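Long-range contacts in acyl-CoA dehydrogenase (Bacillus anthracis, PDB 3OWA), which probably oxidises acyl-CoA thioesters to 2-enoyl-CoA, using a bound flavin-adenine dinucleotide as the electron acceptor: residues E21-D25 with L511-K515; L459-L463 with R572-L576. One frame throughout, in Å; residues are numbered along the deposited sequence.

Interaction 1: residues E21-D25 with L511-K515; sequences EITID and LRTEK
Ile24 presses its CG2 methyl against the surface of helix 490-520, between Leu511, Glu514 and Lys515. The methyl lies 3.3 Å from Leu511 O, a carbonyl already bonded to Lys515 N in the helix. Glu514 runs alongside the same methyl. Its CB touches Ile24 CG2 at 3.7 Å. CG, anti to the backbone N (chi1 -168°), stays about as near, and the extended chain beyond it (chi2 -174°) carries the carboxylate past the methyl. The carboxylate carbon CD is again 3.7 Å from Ile24 CG2. At the tip, OE2 accepts a hydrogen bond from a water 2.9 Å away, and that water accepts one from Ile24 N. OE2 also forms a salt bridge with Lys518, one turn further along the helix. The backbone N-H of Ile24 is thus satisfied through water.

This helix belongs to the second acyl-CoA dehydrogenase C-terminal region of the chain. The contact lays the N-terminal loop before helix 35-52 against it. Ile22 meets Leu511 at about a right angle, with Ile22 CG2 3.9 Å from Leu511 CD1. The other Leu511 branch, CD2, is 3.7 Å from Ile22 O. Ile22 also packs on Arg327 of helix 305-336.

Lys515 packs on Ile24 as well. Its CB lies 3.9 Å from Ile24 CB. Bends at chi2 and chi3 turn the chain toward the loop. NZ ends 3.1 Å from Ile24 O; it forms a hydrogen bond with Val27 O and a salt bridge with Asp32.

Interaction 2: residues L459-L463 with R572-L576; sequences LQKYL and RHTPL
Leu459 and Leu463 make an apolar packing contact with His573 and Leu576, between the start of helix 458-482 and the linker from helix 557-571 to helix 578-592. The site is in the helical C-terminal part of the acyl-CoA dehydrogenase chain, near its surface. It ties the first turns of one helix to an irregular strip of chain that passes alongside them.

Leu459 carries much of the contact, and its two branches go to different partners. CD2 meets Leu576 tip to tip, 4.0 Å from Leu576 CD2, and also lies 3.9 Å from Thr574 O. CD1 reaches the imidazole side of the linker and sits 4.0 Å from His573 CD2. Leu459 CG is anti to the backbone N (chi1 172°), which carries both methyls out from the helix toward the linker.

Leu576 has a second neighbour in Gln460. The amide NE2 of Gln460 packs 3.9 Å from the Leu576 CD1 methyl. Gln460 and Leu576 both also touch Glu533 of helix 526-554, and Gln537 of that helix accepts from Leu576 N. Pro575 packs on Ile552 of the second subunit, which places the linker close to the dimer interface.

Arg572 O lies near the plane of the Tyr462 ring, at its edge, 3.9 Å from Tyr462 CE2. His573 ND1 is hydrogen-bonded to Thr571 O, which probably helps to fix the turn of the imidazole. Leu463 CD2 covers one face of that ring as a CH-pi contact, 4.0 Å from the His573 ring centroid and 12° off the normal.

How the interactions relate
The centres of interactions 1 and 2 are about 17 Å apart, on the same side of the chain's centre. Along the chain their segments alternate: 21-25, 459-463, 511-515, 572-576. Helices 458-482 and 490-520 follow each other, and each takes part in one contact. The two sites meet where Lys461 CE packs 3.4 Å from Glu514 OE1. Gln460 also touches Val510 of helix 490-520. Together the contacts run from the N-terminal loop across this helix pair to the linker near the C-terminus. Distant parts of the sequence are thus joined on one helical region. Of the two, only interaction 2 reaches the second subunit, through its linker.

Interaction 1: residues E21-D25 with L511-K515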
loop_
_atom_site.group_PDB
_atom_site.type_symbol
_atom_site.label_atom_id
_atom_site.label_comp_id
_atom_site.label_asym_id
_atom_site.label_seq_id
_atom_site.Cartn_x
_atom_site.Cartn_y
_atom_site.Cartn_z
ATOM N N GLU A 21 -7.148 -20.600 27.467
ATOM C CA GLU A 21 -6.176 -19.671 28.010
ATOM C C GLU A 21 -4.778 -20.255 27.777
ATOM O O GLU A 21 -4.230 -20.923 28.656
ATOM C CB GLU A 21 -6.463 -19.468 29.512
ATOM C CG GLU A 21 -6.325 -18.043 30.020
ATOM C CD GLU A 21 -4.936 -17.742 30.572
ATOM O OE1 GLU A 21 -3.929 -18.015 29.873
ATOM O OE2 GLU A 21 -4.851 -17.223 31.709
ATOM N N ILE A 22 -4.208 -20.014 26.598
ATOM C CA ILE A 22 -2.900 -20.573 26.240
ATOM C C ILE A 22 -1.787 -20.023 27.134
ATOM O O ILE A 22 -1.778 -18.852 27.488
ATOM C CB ILE A 22 -2.544 -20.322 24.746
ATOM C CG1 ILE A 22 -3.694 -20.744 23.815
ATOM C CG2 ILE A 22 -1.184 -20.957 24.395
ATOM C CD1 ILE A 22 -4.045 -22.230 23.785
ATOM N N THR A 23 -0.843 -20.891 27.469
ATOM C CA THR A 23 0.169 -20.616 28.460
ATOM C C THR A 23 1.551 -20.471 27.806
ATOM O O THR A 23 1.782 -21.037 26.735
ATOM C CB THR A 23 0.158 -21.794 29.480
ATOM O OG1 THR A 23 0.340 -21.284 30.799
ATOM C CG2 THR A 23 1.196 -22.842 29.178
ATOM N N ILE A 24 2.473 -19.741 28.447
ATOM C CA ILE A 24 3.837 -19.556 27.885
ATOM C C ILE A 24 4.543 -20.860 27.518
ATOM O O ILE A 24 5.328 -20.907 26.566
ATOM C CB ILE A 24 4.791 -18.700 28.768
ATOM C CG1 ILE A 24 4.790 -19.166 30.234
ATOM C CG2 ILE A 24 4.438 -17.238 28.670
ATOM C CD1 ILE A 24 5.996 -18.702 31.006
ATOM N N ASP A 25 4.256 -21.917 28.276
ATOM C CA ASP A 25 4.797 -23.245 28.004
ATOM C C ASP A 25 4.231 -23.877 26.731
ATOM O O ASP A 25 4.828 -24.799 26.181
ATOM C CB ASP A 25 4.561 -24.176 29.198
ATOM C CG ASP A 25 5.777 -24.305 30.077
ATOM O OD1 ASP A 25 5.673 -23.946 31.269
ATOM O OD2 ASP A 25 6.836 -24.765 29.574
ATOM N N LEU A 511 2.523 -13.541 24.838
ATOM C CA LEU A 511 3.052 -14.772 25.408
ATOM C C LEU A 511 4.538 -14.858 25.210
ATOM O O LEU A 511 5.250 -15.298 26.111
ATOM C CB LEU A 511 2.343 -16.008 24.841
ATOM C CG LEU A 511 0.882 -16.164 25.289
ATOM C CD1 LEU A 511 0.223 -17.364 24.604
ATOM C CD2 LEU A 511 0.789 -16.284 26.806
ATOM N N ARG A 512 5.020 -14.414 24.043
ATOM C CA ARG A 512 6.464 -14.406 23.790
ATOM C C ARG A 512 7.189 -13.457 24.743
ATOM O O ARG A 512 8.266 -13.790 25.270
ATOM C CB ARG A 512 6.784 -14.043 22.329
ATOM C CG ARG A 512 8.262 -13.891 22.066
ATOM C CD ARG A 512 8.520 -13.497 20.639
ATOM N NE ARG A 512 9.947 -13.357 20.423
ATOM C CZ ARG A 512 10.486 -12.885 19.309
ATOM N NH1 ARG A 512 9.698 -12.521 18.288
ATOM N NH2 ARG A 512 11.808 -12.792 19.209
ATOM N N THR A 513 6.603 -12.287 24.965
ATOM C CA THR A 513 7.200 -11.310 25.863
ATOM C C THR A 513 7.137 -11.843 27.334
ATOM O O THR A 513 8.109 -11.759 28.081
ATOM C CB THR A 513 6.527 -9.923 25.705
ATOM O OG1 THR A 513 6.568 -9.515 24.313
ATOM C CG2 THR A 513 7.206 -8.879 26.602
ATOM N N GLU A 514 5.996 -12.408 27.705
ATOM C CA GLU A 514 5.803 -13.006 29.019
ATOM C C GLU A 514 6.832 -14.104 29.263
ATOM O O GLU A 514 7.483 -14.140 30.321
ATOM C CB GLU A 514 4.390 -13.577 29.107
ATOM C CG GLU A 514 3.960 -13.963 30.515
ATOM C CD GLU A 514 2.600 -14.668 30.547
ATOM O OE1 GLU A 514 1.713 -14.315 29.721
ATOM O OE2 GLU A 514 2.433 -15.588 31.394
ATOM N N LYS A 515 7.002 -14.985 28.278
ATOM C CA LYS A 515 8.013 -16.025 28.375
ATOM C C LYS A 515 9.435 -15.469 28.546
ATOM O O LYS A 515 10.209 -15.974 29.373
ATOM C CB LYS A 515 7.924 -17.005 27.192
ATOM C CG LYS A 515 9.183 -17.855 27.039
ATOM C CD LYS A 515 8.919 -19.337 26.964
ATOM C CE LYS A 515 8.006 -19.724 25.853
ATOM N NZ LYS A 515 8.272 -21.159 25.524
HETATM O O HOH W 1 1.351 -18.142 30.629
#

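Interaction 2: residues L459-L463 with R572-L576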
loop_
_atom_site.group_PDB
_atom_site.type_symbol
_atom_site.label_atom_id
_atom_site.label_comp_id
_atom_site.label_asym_id
_atom_site.label_seq_id
_atom_site.Cartn_x
_atom_site.Cartn_y
_atom_site.Cartn_z
ATOM N N LEU A 459 -2.220 -5.347 31.523
ATOM C CA LEU A 459 -3.194 -4.748 30.624
ATOM C C LEU A 459 -3.306 -5.533 29.296
ATOM O O LEU A 459 -4.404 -5.775 28.799
ATOM C CB LEU A 459 -2.878 -3.270 30.381
ATOM C CG LEU A 459 -3.730 -2.604 29.293
ATOM C CD1 LEU A 459 -5.213 -2.589 29.671
ATOM C CD2 LEU A 459 -3.217 -1.198 28.970
ATOM N N GLN A 460 -2.174 -5.966 28.754
ATOM C CA GLN A 460 -2.180 -6.636 27.443
ATOM C C GLN A 460 -2.811 -8.020 27.535
ATOM O O GLN A 460 -3.549 -8.416 26.640
ATOM C CB GLN A 460 -0.767 -6.657 26.830
ATOM C CG GLN A 460 -0.252 -5.247 26.455
ATOM C CD GLN A 460 0.084 -4.369 27.665
ATOM O OE1 GLN A 460 0.643 -4.845 28.646
ATOM N NE2 GLN A 460 -0.257 -3.089 27.591
ATOM N N LYS A 461 -2.559 -8.727 28.643
ATOM C CA LYS A 461 -3.217 -10.001 28.913
ATOM C C LYS A 461 -4.726 -9.820 29.035
ATOM O O LYS A 461 -5.511 -10.665 28.615
ATOM C CB LYS A 461 -2.663 -10.645 30.188
ATOM C CG LYS A 461 -1.260 -11.202 30.066
ATOM C CD LYS A 461 -0.902 -11.984 31.332
ATOM C CE LYS A 461 0.573 -11.808 31.714
ATOM N NZ LYS A 461 0.813 -11.907 33.205
ATOM N N TYR A 462 -5.125 -8.705 29.620
ATOM C CA TYR A 462 -6.526 -8.374 29.768
ATOM C C TYR A 462 -7.185 -8.139 28.393
ATOM O O TYR A 462 -8.265 -8.657 28.110
ATOM C CB TYR A 462 -6.673 -7.170 30.721
ATOM C CG TYR A 462 -8.087 -6.683 30.876
ATOM C CD1 TYR A 462 -8.958 -7.274 31.797
ATOM C CD2 TYR A 462 -8.568 -5.649 30.078
ATOM C CE1 TYR A 462 -10.280 -6.823 31.916
ATOM C CE2 TYR A 462 -9.870 -5.206 30.181
ATOM C CZ TYR A 462 -10.718 -5.786 31.092
ATOM O OH TYR A 462 -12.001 -5.307 31.172
ATOM N N LEU A 463 -6.527 -7.378 27.526
ATOM C CA LEU A 463 -7.075 -7.136 26.192
ATOM C C LEU A 463 -7.159 -8.409 25.345
ATOM O O LEU A 463 -8.140 -8.622 24.608
ATOM C CB LEU A 463 -6.277 -6.052 25.460
ATOM C CG LEU A 463 -6.189 -4.711 26.185
ATOM C CD1 LEU A 463 -5.218 -3.819 25.471
ATOM C CD2 LEU A 463 -7.557 -4.058 26.280
ATOM N N ARG A 572 -13.665 -1.439 27.435
ATOM C CA ARG A 572 -13.232 -0.397 28.368
ATOM C C ARG A 572 -11.876 -0.699 29.021
ATOM O O ARG A 572 -11.663 -1.795 29.550
ATOM C CB ARG A 572 -14.288 -0.231 29.471
ATOM C CG ARG A 572 -15.599 0.401 29.003
ATOM C CD ARG A 572 -16.288 1.197 30.113
ATOM N NE ARG A 572 -16.156 0.561 31.426
ATOM C CZ ARG A 572 -15.310 0.957 32.380
ATOM N NH1 ARG A 572 -14.507 2.000 32.189
ATOM N NH2 ARG A 572 -15.265 0.309 33.536
ATOM N N HIS A 573 -10.973 0.274 28.987
ATOM C CA HIS A 573 -9.691 0.179 29.685
ATOM C C HIS A 573 -9.019 1.529 29.703
ATOM O O HIS A 573 -9.481 2.450 29.040
ATOM C CB HIS A 573 -8.758 -0.845 29.024
ATOM C CG HIS A 573 -8.241 -0.421 27.683
ATOM N ND1 HIS A 573 -9.014 -0.449 26.542
ATOM C CD2 HIS A 573 -7.016 0.012 27.297
ATOM C CE1 HIS A 573 -8.288 -0.052 25.511
ATOM N NE2 HIS A 573 -7.069 0.226 25.940
ATOM N N THR A 574 -7.922 1.653 30.440
ATOM C CA THR A 574 -7.181 2.906 30.444
ATOM C C THR A 574 -6.156 2.878 29.331
ATOM O O THR A 574 -5.154 2.198 29.443
ATOM C CB THR A 574 -6.452 3.169 31.771
ATOM O OG1 THR A 574 -7.415 3.294 32.821
ATOM C CG2 THR A 574 -5.636 4.474 31.682
ATOM N N PRO A 575 -6.392 3.652 28.266
ATOM C CA PRO A 575 -5.489 3.644 27.133
ATOM C C PRO A 575 -4.104 4.172 27.521
ATOM O O PRO A 575 -3.982 4.938 28.470
ATOM C CB PRO A 575 -6.186 4.569 26.130
ATOM C CG PRO A 575 -6.950 5.515 26.984
ATOM C CD PRO A 575 -7.446 4.667 28.124
ATOM N N LEU A 576 -3.075 3.710 26.814
ATOM C CA LEU A 576 -1.700 4.161 27.002
ATOM C C LEU A 576 -1.382 5.307 26.081
ATOM O O LEU A 576 -2.049 5.493 25.061
ATOM C CB LEU A 576 -0.731 3.038 26.670
ATOM C CG LEU A 576 -0.910 1.697 27.376
ATOM C CD1 LEU A 576 -0.020 0.665 26.679
ATOM C CD2 LEU A 576 -0.589 1.821 28.880
HETATM O O HOH W 2 -13.041 -3.932 29.463
#